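Local coordinates for protein shikimate dehydrogenase (NADP(+)) (Thermotoga maritima, PDB 3U62) that probably catalyses the reversible NADPH-linked reduction of 3-dehydroshikimate to shikimate, a step in the chorismate pathway to the aromatic amino acids, at residues 185-190 / 207-212. Numbering follows the deposited sequence.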
# COMPACT_ATOMS: atom_id res chain seq x y z
N VAL A 185 7.09 -8.87 -18.03
CA VAL A 185 8.25 -9.55 -17.45
C VAL A 185 8.17 -11.05 -17.73
O VAL A 185 7.12 -11.68 -17.57
CB VAL A 185 8.41 -9.23 -15.93
CG1 VAL A 185 7.18 -9.65 -15.12
CG2 VAL A 185 9.68 -9.85 -15.36
N SER A 186 9.30 -11.62 -18.15
CA SER A 186 9.36 -13.01 -18.60
C SER A 186 9.54 -14.00 -17.46
O SER A 186 9.95 -13.63 -16.35
CB SER A 186 10.51 -13.19 -19.60
OG SER A 186 11.76 -12.83 -19.01
N ASP A 187 9.24 -15.27 -17.74
CA ASP A 187 9.53 -16.37 -16.82
C ASP A 187 11.01 -16.43 -16.48
O ASP A 187 11.39 -16.62 -15.32
CB ASP A 187 9.10 -17.71 -17.43
CG ASP A 187 7.59 -17.89 -17.47
OD1 ASP A 187 6.85 -16.93 -17.14
OD2 ASP A 187 7.14 -18.99 -17.84
N ASP A 188 11.85 -16.26 -17.51
CA ASP A 188 13.30 -16.26 -17.36
C ASP A 188 13.78 -15.21 -16.35
O ASP A 188 14.68 -15.48 -15.56
CB ASP A 188 13.98 -16.05 -18.71
CG ASP A 188 15.50 -16.04 -18.62
OD1 ASP A 188 16.11 -15.00 -18.96
OD2 ASP A 188 16.09 -17.06 -18.19
N SER A 189 13.18 -14.02 -16.41
CA SER A 189 13.53 -12.93 -15.50
C SER A 189 13.00 -13.16 -14.08
O SER A 189 13.67 -12.81 -13.10
CB SER A 189 13.04 -11.59 -16.05
OG SER A 189 13.64 -11.30 -17.30
N LEU A 190 11.81 -13.75 -13.98
CA LEU A 190 11.17 -13.99 -12.69
C LEU A 190 11.75 -15.18 -11.93
O LEU A 190 11.82 -15.15 -10.70
CB LEU A 190 9.66 -14.22 -12.87
CG LEU A 190 8.76 -13.06 -13.30
CD1 LEU A 190 7.40 -13.58 -13.73
CD2 LEU A 190 8.61 -12.02 -12.20
N VAL A 207 1.63 -13.04 -9.17
CA VAL A 207 1.70 -13.95 -8.02
C VAL A 207 1.58 -15.41 -8.47
O VAL A 207 2.36 -16.26 -8.03
CB VAL A 207 0.62 -13.60 -6.96
CG1 VAL A 207 0.47 -14.70 -5.92
CG2 VAL A 207 0.96 -12.28 -6.27
N VAL A 208 0.61 -15.67 -9.34
CA VAL A 208 0.37 -17.01 -9.87
C VAL A 208 1.58 -17.53 -10.66
O VAL A 208 1.96 -18.69 -10.52
CB VAL A 208 -0.93 -17.06 -10.74
CG1 VAL A 208 -1.09 -18.41 -11.42
CG2 VAL A 208 -2.15 -16.75 -9.88
N LYS A 209 2.18 -16.65 -11.47
CA LYS A 209 3.38 -16.99 -12.24
C LYS A 209 4.55 -17.31 -11.32
O LYS A 209 5.27 -18.29 -11.54
CB LYS A 209 3.75 -15.84 -13.18
CG LYS A 209 4.78 -16.21 -14.26
CD LYS A 209 4.12 -16.45 -15.61
CE LYS A 209 3.66 -17.90 -15.78
NZ LYS A 209 2.99 -18.12 -17.09
N ALA A 210 4.74 -16.49 -10.29
CA ALA A 210 5.81 -16.68 -9.31
C ALA A 210 5.71 -18.04 -8.63
O ALA A 210 6.73 -18.69 -8.37
CB ALA A 210 5.80 -15.56 -8.29
N ARG A 211 4.48 -18.46 -8.32
CA ARG A 211 4.23 -19.77 -7.72
C ARG A 211 4.59 -20.91 -8.67
O ARG A 211 5.20 -21.89 -8.25
CB ARG A 211 2.77 -19.89 -7.29
CG ARG A 211 2.45 -19.15 -6.01
CD ARG A 211 0.96 -19.14 -5.75
NE ARG A 211 0.62 -18.22 -4.66
CZ ARG A 211 -0.59 -17.72 -4.46
NH1 ARG A 211 -1.60 -18.03 -5.27
NH2 ARG A 211 -0.81 -16.90 -3.44
N LYS A 212 4.21 -20.76 -9.94
CA LYS A 212 4.55 -21.74 -10.97
C LYS A 212 6.07 -21.93 -11.09
O LYS A 212 6.53 -23.04 -11.38
CB LYS A 212 3.98 -21.32 -12.33
CG LYS A 212 2.47 -21.51 -12.45
CD LYS A 212 2.00 -21.21 -13.86
CE LYS A 212 0.49 -21.36 -13.98
NZ LYS A 212 -0.02 -20.91 -15.31
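Lys209 does nearly all the touching on its side of this contact, laying CG, CD and CE along Asp187 OD1 and turning CG to Leu190 CD1 as well. Asp187 points OD1 at the aliphatic part of the lysine rather than at its ammonium: OD1 lies 3.2 Å from Lys209 CD and 3.6 Å from Lys209 CE, and the two side chains run nearly perpendicular. Lys209 NZ is 4.0 Å from Asp187 OD1, too far to count as a salt bridge, so the opposite charges probably attract through space without gripping each other. The lysine gets there by a folded route: CG stands anti to the backbone N (chi1 -166°), then the chain bends at chi2 and again at chi3, which brings CD and CE past the carboxylate.

The apolar part is small. Leu190 CD1 rests 3.7 Å from Lys209 CG, again with the side chains crossed, and the same leucine also packs on Leu206 and Leu213. With an alanine in place of Lys209, the Asp187 carboxylate would probably lose its nearby positive charge, and Leu190 CD1 the methylene it rests on.

Both segments belong to the Rossmann-type NADP-binding domain; strand 195-198 of its parallel sheet lies between them in sequence. Helix 205-213 leads on to the outermost strand 217-219, and Val207 and Ala210 lie against Ile218 there. The contact joins two helices at the edge of the domain, buried at Leu190 and exposed at Asp187, away from the active site.

Within 185-190, capping fixes the start of the short helix. Ser186 is its N-cap, and its OG accepts from Ser189 N at 3.2 Å. Asp161 OD2 hydrogen-bonds both Ser186 OG and Ser189 OG, while Asp188 forms a salt bridge with Lys165, tying this turn to helix 160-165.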